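Activator of Hsp90 ATPase homologue 1/2-like C-terminal domain-containing protein (Nitrosomonas europaea, PDB 1XFS) is of unknown function but belongs to the AHA1 family, whose fold of the Bet v 1-like type is built round a curved antiparallel sheet. Local coordinates at residues A[19-29]-A[118-129]; A[7-15]-A[141-150]. All blocks are in the same frame, centred on the assembly; numbering follows the deposited sequence.

Contact 1: A[19-29]-A[118-129]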
# COMPACT_ATOMS: atom_id res chain seq x y z
N ALA A 19 18.55 -19.86 -14.04
CA ALA A 19 18.38 -20.80 -15.15
C ALA A 19 17.12 -21.64 -14.94
O ALA A 19 17.17 -22.87 -14.93
CB ALA A 19 19.60 -21.69 -15.27
N VAL A 20 16.00 -20.94 -14.78
CA VAL A 20 14.71 -21.56 -14.56
C VAL A 20 13.67 -20.71 -15.28
O VAL A 20 13.80 -19.49 -15.36
CB VAL A 20 14.38 -21.58 -13.04
CG1 VAL A 20 12.96 -22.05 -12.81
CG2 VAL A 20 15.37 -22.49 -12.32
N PRO A 21 12.63 -21.35 -15.85
CA PRO A 21 11.57 -20.63 -16.57
C PRO A 21 10.78 -19.71 -15.65
O PRO A 21 10.67 -19.97 -14.45
CB PRO A 21 10.72 -21.77 -17.14
CG PRO A 21 10.88 -22.84 -16.11
CD PRO A 21 12.36 -22.80 -15.84
N VAL A 22 10.23 -18.64 -16.22
CA VAL A 22 9.49 -17.65 -15.45
C VAL A 22 8.27 -18.19 -14.72
O VAL A 22 7.94 -17.73 -13.63
CB VAL A 22 9.04 -16.47 -16.35
CG1 VAL A 22 7.98 -16.93 -17.35
CG2 VAL A 22 8.53 -15.32 -15.50
N ASN A 23 7.60 -19.18 -15.31
CA ASN A 23 6.42 -19.75 -14.67
C ASN A 23 6.80 -20.42 -13.35
O ASN A 23 6.08 -20.29 -12.36
CB ASN A 23 5.74 -20.76 -15.61
CG ASN A 23 6.59 -21.98 -15.90
OD1 ASN A 23 7.73 -21.87 -16.37
ND2 ASN A 23 6.05 -23.16 -15.62
N LEU A 24 7.94 -21.10 -13.33
CA LEU A 24 8.39 -21.77 -12.11
C LEU A 24 8.85 -20.76 -11.06
O LEU A 24 8.55 -20.92 -9.88
CB LEU A 24 9.52 -22.74 -12.41
CG LEU A 24 9.14 -23.98 -13.21
CD1 LEU A 24 10.37 -24.86 -13.38
CD2 LEU A 24 8.03 -24.75 -12.50
N VAL A 25 9.58 -19.74 -11.50
CA VAL A 25 10.07 -18.72 -10.58
C VAL A 25 8.87 -18.05 -9.91
O VAL A 25 8.87 -17.82 -8.70
CB VAL A 25 10.90 -17.65 -11.32
CG1 VAL A 25 11.29 -16.52 -10.36
CG2 VAL A 25 12.16 -18.29 -11.90
N TRP A 26 7.84 -17.77 -10.70
CA TRP A 26 6.65 -17.14 -10.16
C TRP A 26 6.04 -18.00 -9.07
O TRP A 26 5.62 -17.48 -8.04
CB TRP A 26 5.63 -16.87 -11.26
CG TRP A 26 4.40 -16.17 -10.75
CD1 TRP A 26 3.16 -16.70 -10.57
CD2 TRP A 26 4.30 -14.78 -10.38
NE1 TRP A 26 2.29 -15.74 -10.10
CE2 TRP A 26 2.97 -14.55 -9.98
CE3 TRP A 26 5.21 -13.72 -10.34
CZ2 TRP A 26 2.51 -13.30 -9.55
CZ3 TRP A 26 4.76 -12.46 -9.91
CH2 TRP A 26 3.42 -12.27 -9.53
N ARG A 27 5.98 -19.31 -9.29
CA ARG A 27 5.40 -20.18 -8.27
C ARG A 27 6.25 -20.15 -7.00
O ARG A 27 5.73 -20.16 -5.89
CB ARG A 27 5.27 -21.61 -8.79
CG ARG A 27 4.28 -21.74 -9.94
CD ARG A 27 4.16 -23.18 -10.40
NE ARG A 27 3.70 -24.04 -9.32
CZ ARG A 27 3.53 -25.36 -9.43
NH1 ARG A 27 3.80 -25.97 -10.57
NH2 ARG A 27 3.10 -26.06 -8.39
N GLY A 28 7.57 -20.08 -7.17
CA GLY A 28 8.45 -20.03 -6.02
C GLY A 28 8.24 -18.78 -5.18
O GLY A 28 8.37 -18.80 -3.96
N LEU A 29 7.89 -17.68 -5.84
CA LEU A 29 7.67 -16.41 -5.15
C LEU A 29 6.30 -16.27 -4.51
O LEU A 29 6.12 -15.44 -3.62
CB LEU A 29 7.85 -15.25 -6.14
CG LEU A 29 9.29 -14.95 -6.55
CD1 LEU A 29 9.28 -14.10 -7.81
CD2 LEU A 29 10.00 -14.23 -5.42
N ILE A 118 9.37 -6.86 -6.92
CA ILE A 118 10.06 -7.95 -7.59
C ILE A 118 9.62 -7.97 -9.04
O ILE A 118 8.43 -8.08 -9.32
CB ILE A 118 9.71 -9.31 -6.95
CG1 ILE A 118 10.05 -9.31 -5.46
CG2 ILE A 118 10.44 -10.42 -7.68
CD1 ILE A 118 11.48 -8.93 -5.15
N GLU A 119 10.57 -7.85 -9.96
CA GLU A 119 10.23 -7.88 -11.38
C GLU A 119 10.89 -9.06 -12.07
O GLU A 119 12.06 -9.35 -11.83
CB GLU A 119 10.65 -6.57 -12.06
CG GLU A 119 9.89 -5.36 -11.57
CD GLU A 119 10.19 -4.11 -12.36
OE1 GLU A 119 9.55 -3.07 -12.11
OE2 GLU A 119 11.08 -4.16 -13.24
N LEU A 120 10.13 -9.74 -12.92
CA LEU A 120 10.66 -10.90 -13.64
C LEU A 120 10.61 -10.67 -15.14
O LEU A 120 9.71 -10.01 -15.66
CB LEU A 120 9.85 -12.15 -13.32
CG LEU A 120 9.72 -12.59 -11.87
CD1 LEU A 120 8.83 -13.82 -11.80
CD2 LEU A 120 11.10 -12.90 -11.29
N GLN A 121 11.60 -11.21 -15.84
CA GLN A 121 11.65 -11.07 -17.28
C GLN A 121 12.23 -12.35 -17.85
O GLN A 121 13.32 -12.77 -17.49
CB GLN A 121 12.53 -9.88 -17.65
CG GLN A 121 12.62 -9.58 -19.14
CD GLN A 121 13.45 -8.34 -19.43
OE1 GLN A 121 13.09 -7.23 -19.04
NE2 GLN A 121 14.57 -8.53 -20.12
N PRO A 122 11.47 -13.03 -18.73
CA PRO A 122 12.01 -14.27 -19.29
C PRO A 122 13.19 -13.98 -20.21
O PRO A 122 13.23 -12.94 -20.88
CB PRO A 122 10.81 -14.87 -20.03
CG PRO A 122 10.01 -13.67 -20.42
CD PRO A 122 10.10 -12.77 -19.21
N THR A 123 14.17 -14.88 -20.22
CA THR A 123 15.35 -14.74 -21.06
C THR A 123 15.49 -16.02 -21.88
O THR A 123 14.69 -16.94 -21.73
CB THR A 123 16.64 -14.58 -20.23
OG1 THR A 123 16.85 -15.75 -19.43
CG2 THR A 123 16.54 -13.36 -19.32
N SER A 124 16.51 -16.08 -22.73
CA SER A 124 16.69 -17.27 -23.55
C SER A 124 17.10 -18.50 -22.75
O SER A 124 16.86 -19.63 -23.18
CB SER A 124 17.73 -16.99 -24.65
OG SER A 124 18.98 -16.60 -24.09
N SER A 125 17.69 -18.30 -21.58
CA SER A 125 18.13 -19.41 -20.75
C SER A 125 17.37 -19.56 -19.43
O SER A 125 17.54 -20.55 -18.73
CB SER A 125 19.62 -19.29 -20.46
OG SER A 125 19.91 -18.08 -19.80
N GLY A 126 16.55 -18.57 -19.09
CA GLY A 126 15.82 -18.66 -17.84
C GLY A 126 14.99 -17.44 -17.51
O GLY A 126 14.13 -17.03 -18.29
N THR A 127 15.24 -16.85 -16.34
CA THR A 127 14.50 -15.67 -15.92
C THR A 127 15.41 -14.64 -15.28
O THR A 127 16.29 -14.98 -14.48
CB THR A 127 13.41 -16.03 -14.88
OG1 THR A 127 12.62 -17.11 -15.37
CG2 THR A 127 12.50 -14.82 -14.63
N ARG A 128 15.21 -13.38 -15.64
CA ARG A 128 15.98 -12.29 -15.06
C ARG A 128 15.17 -11.83 -13.85
O ARG A 128 14.00 -11.48 -13.98
CB ARG A 128 16.15 -11.16 -16.07
CG ARG A 128 16.97 -9.99 -15.55
CD ARG A 128 17.40 -9.10 -16.70
NE ARG A 128 18.14 -9.87 -17.70
CZ ARG A 128 18.67 -9.36 -18.81
NH1 ARG A 128 18.55 -8.07 -19.07
NH2 ARG A 128 19.32 -10.15 -19.66
N TYR A 129 15.81 -11.87 -12.68
CA TYR A 129 15.17 -11.49 -11.43
C TYR A 129 15.72 -10.17 -10.90
O TYR A 129 16.93 -10.02 -10.73
CB TYR A 129 15.38 -12.59 -10.39
CG TYR A 129 14.97 -12.23 -8.97
CD1 TYR A 129 15.80 -11.46 -8.16
CD2 TYR A 129 13.75 -12.64 -8.45
CE1 TYR A 129 15.42 -11.10 -6.86
CE2 TYR A 129 13.36 -12.30 -7.15
CZ TYR A 129 14.20 -11.53 -6.37
OH TYR A 129 13.82 -11.16 -5.09
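Leu120 is the main bump of this contact, its isobutyl end set in a hollow of helix 22-29 walled by Val22, Val25, Trp26 and Leu29. CD2 of Leu120 lies 3.7 Å from CG1 of Val25, while CD1 of the same leucine comes up to the edge of the indole, in the ring plane, 3.9 Å from CE3 of Trp26. Leu29 meets Leu120 tip to tip, and CD1 of Leu29 also rests 3.9 Å from CG2 of Ile118. At the other end of the helix, Thr127 fills the corner where the chain turns into the first turn. With OG1 opposite the carbonyl carbon (chi1 -50°), the hydroxyl of Thr127 donates to the backbone O of Val20 at 2.7 Å, while CB of Thr127 packs 3.9 Å from CG2 of Val25. A valine here would probably leave the Val20 carbonyl without this donor and put a methyl against the backbone N of Val22. Gly126 fits closely under Ala19 and Val20, where a side chain would clash. Helix 22-29 thus runs along the hairpin of strands 115-122 and 127-134, nearly antiparallel to 118-122 (161°); helix 149-167 covers Val20 and Tyr129, and Leu86 of strand 85-89 touches Trp26.

Contact 2: A[7-15]-A[141-150]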
# COMPACT_ATOMS: atom_id res chain seq x y z
N ASP A 7 15.83 5.43 -6.27
CA ASP A 7 16.40 6.43 -5.38
C ASP A 7 17.56 5.81 -4.61
O ASP A 7 17.35 5.01 -3.72
CB ASP A 7 15.34 6.92 -4.40
CG ASP A 7 15.73 8.21 -3.71
OD1 ASP A 7 16.88 8.31 -3.22
OD2 ASP A 7 14.89 9.13 -3.65
N ALA A 8 18.78 6.19 -4.97
CA ALA A 8 19.98 5.66 -4.32
C ALA A 8 20.03 5.97 -2.83
O ALA A 8 20.75 5.31 -2.07
CB ALA A 8 21.23 6.20 -5.00
N GLU A 9 19.27 6.97 -2.40
CA GLU A 9 19.25 7.35 -1.00
C GLU A 9 18.30 6.50 -0.16
O GLU A 9 18.53 6.31 1.04
CB GLU A 9 18.86 8.83 -0.87
CG GLU A 9 19.93 9.78 -1.38
CD GLU A 9 21.13 9.83 -0.45
OE1 GLU A 9 22.25 10.05 -0.94
OE2 GLU A 9 20.94 9.66 0.77
N LEU A 10 17.26 5.96 -0.79
CA LEU A 10 16.27 5.17 -0.06
C LEU A 10 16.08 3.73 -0.50
O LEU A 10 15.49 2.94 0.23
CB LEU A 10 14.92 5.87 -0.15
CG LEU A 10 14.90 7.37 0.18
CD1 LEU A 10 13.55 7.97 -0.18
CD2 LEU A 10 15.22 7.55 1.65
N ASP A 11 16.59 3.38 -1.68
CA ASP A 11 16.38 2.03 -2.20
C ASP A 11 17.61 1.17 -2.36
O ASP A 11 18.71 1.66 -2.60
CB ASP A 11 15.67 2.11 -3.55
CG ASP A 11 14.43 2.99 -3.51
OD1 ASP A 11 13.75 2.97 -2.47
OD2 ASP A 11 14.16 3.69 -4.51
N LEU A 12 17.41 -0.14 -2.22
CA LEU A 12 18.48 -1.11 -2.40
C LEU A 12 18.00 -2.06 -3.48
O LEU A 12 16.85 -2.52 -3.45
CB LEU A 12 18.76 -1.86 -1.10
CG LEU A 12 19.33 -1.01 0.05
CD1 LEU A 12 19.50 -1.87 1.29
CD2 LEU A 12 20.67 -0.40 -0.37
N MSE A 13 18.85 -2.35 -4.46
CA MSE A 13 18.46 -3.23 -5.55
C MSE A 13 19.37 -4.45 -5.69
O MSE A 13 20.53 -4.43 -5.30
CB MSE A 13 18.44 -2.45 -6.87
CG MSE A 13 17.86 -3.23 -8.05
SE MSE A 13 17.77 -2.22 -9.70
CE MSE A 13 19.41 -2.81 -10.51
N LEU A 14 18.82 -5.52 -6.26
CA LEU A 14 19.55 -6.76 -6.49
C LEU A 14 19.08 -7.38 -7.80
O LEU A 14 17.89 -7.58 -8.00
CB LEU A 14 19.30 -7.73 -5.33
CG LEU A 14 20.02 -9.08 -5.37
CD1 LEU A 14 21.53 -8.88 -5.34
CD2 LEU A 14 19.58 -9.92 -4.17
N LYS A 15 20.01 -7.68 -8.70
CA LYS A 15 19.65 -8.29 -9.98
C LYS A 15 20.35 -9.64 -10.12
O LYS A 15 21.55 -9.75 -9.88
CB LYS A 15 20.04 -7.38 -11.15
CG LYS A 15 19.50 -7.86 -12.50
CD LYS A 15 19.87 -6.92 -13.64
CE LYS A 15 21.36 -6.98 -13.95
NZ LYS A 15 21.77 -8.34 -14.39
N ARG A 141 17.55 2.87 5.08
CA ARG A 141 18.22 2.20 3.96
C ARG A 141 19.60 1.75 4.43
O ARG A 141 20.00 0.60 4.21
CB ARG A 141 18.39 3.16 2.78
CG ARG A 141 18.88 2.48 1.50
CD ARG A 141 19.88 3.34 0.74
NE ARG A 141 21.19 3.34 1.38
CZ ARG A 141 21.75 4.40 1.95
NH1 ARG A 141 22.95 4.30 2.51
NH2 ARG A 141 21.13 5.58 1.95
N LYS A 142 20.31 2.66 5.09
CA LYS A 142 21.65 2.38 5.61
C LYS A 142 21.59 1.24 6.62
O LYS A 142 22.43 0.34 6.62
CB LYS A 142 22.22 3.64 6.26
CG LYS A 142 23.65 3.52 6.76
CD LYS A 142 24.63 3.31 5.62
CE LYS A 142 26.07 3.33 6.13
NZ LYS A 142 27.05 3.17 5.02
N LEU A 143 20.57 1.27 7.48
CA LEU A 143 20.39 0.24 8.50
C LEU A 143 20.21 -1.13 7.86
O LEU A 143 20.76 -2.13 8.35
CB LEU A 143 19.18 0.56 9.37
CG LEU A 143 18.85 -0.46 10.47
CD1 LEU A 143 20.02 -0.55 11.45
CD2 LEU A 143 17.58 -0.04 11.19
N HIS A 144 19.44 -1.19 6.78
CA HIS A 144 19.20 -2.46 6.10
C HIS A 144 20.52 -2.99 5.54
O HIS A 144 20.76 -4.20 5.53
CB HIS A 144 18.17 -2.28 4.97
CG HIS A 144 17.39 -3.52 4.67
ND1 HIS A 144 16.33 -3.53 3.78
CD2 HIS A 144 17.49 -4.78 5.15
CE1 HIS A 144 15.82 -4.75 3.72
NE2 HIS A 144 16.50 -5.53 4.54
N GLU A 145 21.37 -2.09 5.07
CA GLU A 145 22.67 -2.48 4.53
C GLU A 145 23.51 -3.10 5.64
O GLU A 145 24.16 -4.12 5.45
CB GLU A 145 23.40 -1.27 3.95
CG GLU A 145 22.85 -0.77 2.63
CD GLU A 145 23.67 0.37 2.06
OE1 GLU A 145 24.91 0.26 2.04
OE2 GLU A 145 23.07 1.38 1.63
N GLU A 146 23.49 -2.47 6.81
CA GLU A 146 24.24 -2.95 7.96
C GLU A 146 23.58 -4.20 8.53
O GLU A 146 24.09 -4.82 9.46
CB GLU A 146 24.30 -1.87 9.04
CG GLU A 146 24.70 -0.51 8.51
CD GLU A 146 24.68 0.57 9.58
OE1 GLU A 146 23.65 0.69 10.28
OE2 GLU A 146 25.68 1.30 9.71
N MSE A 147 22.43 -4.55 7.97
CA MSE A 147 21.68 -5.72 8.42
C MSE A 147 21.99 -6.92 7.53
O MSE A 147 21.50 -8.02 7.77
CB MSE A 147 20.19 -5.42 8.40
CG MSE A 147 19.38 -6.13 9.47
SE MSE A 147 19.77 -5.43 11.24
CE MSE A 147 18.55 -3.93 11.22
N GLY A 148 22.79 -6.70 6.49
CA GLY A 148 23.14 -7.78 5.59
C GLY A 148 22.14 -7.98 4.46
O GLY A 148 21.85 -9.11 4.08
N PHE A 149 21.62 -6.88 3.93
CA PHE A 149 20.64 -6.96 2.84
C PHE A 149 21.20 -7.64 1.60
O PHE A 149 20.64 -8.63 1.13
CB PHE A 149 20.14 -5.55 2.48
CG PHE A 149 19.38 -5.50 1.18
CD1 PHE A 149 20.05 -5.26 -0.02
CD2 PHE A 149 18.01 -5.71 1.15
CE1 PHE A 149 19.36 -5.24 -1.23
CE2 PHE A 149 17.31 -5.69 -0.05
CZ PHE A 149 17.98 -5.45 -1.25
N HIS A 150 22.29 -7.10 1.07
CA HIS A 150 22.89 -7.66 -0.14
C HIS A 150 23.23 -9.14 0.01
O HIS A 150 22.83 -9.95 -0.82
CB HIS A 150 24.14 -6.86 -0.53
CG HIS A 150 24.78 -7.33 -1.80
ND1 HIS A 150 25.55 -8.47 -1.88
CD2 HIS A 150 24.74 -6.81 -3.05
CE1 HIS A 150 25.96 -8.63 -3.12
NE2 HIS A 150 25.48 -7.64 -3.85
O HOH W 1 22.47 8.38 2.28
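Arg141 reaches from its helix to the loop before strand 11-15 and donates from NH2 to the backbone O of Glu9, 2.8 Å away and nearly straight at 162°. The oxygen lies in the guanidinium plane, although the nitrogen stands above the plane of the carbonyl. A water held by NH2 of Arg141 and OE2 of Glu9 links the same nitrogen to the carboxylate. Within the helix, NE and NH1 of Arg141 grip Glu145 side-on, both on OE2; the NE to OE2 distance is 2.7 Å, and together with the bond to Glu9 O this salt bridge probably holds the guanidinium's rotation. Bends at chi2 and chi3 (-142° and 75°) lay the aliphatic part under the loop, CD of Arg141 standing 3.5 Å from the O of Ala8. On the loop side, Asp7 OD1 accepts from the N of Glu9 in an Asx turn.

Farther along, Leu12 is the apolar centre. CG of Leu12 packs on CG of Arg141 at 3.8 Å, the two side chains crossing at about a right angle, and CD2 of Leu12 sits 3.6 Å from OE2 of Glu145. CB of Leu12 lies over one face of the Phe149 ring, 3.4 Å from CE1 of Phe149, in a CH-pi contact. The other branch, CD1 of Leu12, meets CG of Phe149 at 3.6 Å and approaches CB of His144, whose ND1 bonds to His135.

Charge and apolar packing therefore share one arginine: its guanidinium ties loop 7-10 to helix 141-145 while its methylenes help enclose Leu12. With Glu145 on one side and the Glu9 carboxylate nearby through water, the positive charge is probably well compensated at this partly open edge.

How the contacts relate
Both contacts lay helices on the same antiparallel sheet, where strands 11-18 and 127-134 are neighbours, and they meet where CG of Lys15 packs against the backbone O of Tyr129. Contact 1 is the more buried: a helix on a hairpin, joined by apolar packing and a single hydroxyl-to-carbonyl bond. Contact 2, its centre about 23 Å from that of contact 1, is only partly buried and sits at an outermost strand of the chain's sheet; there an arginine, a carboxylate and water work beside Leu12 and Phe149. Helix 149-167 joins the two, supplying Phe149 to contact 2 and backing Val20 and Tyr129 of contact 1. Contact 2 alone touches the second subunit, through a salt bridge from Asp11 to Arg97 of the second subunit.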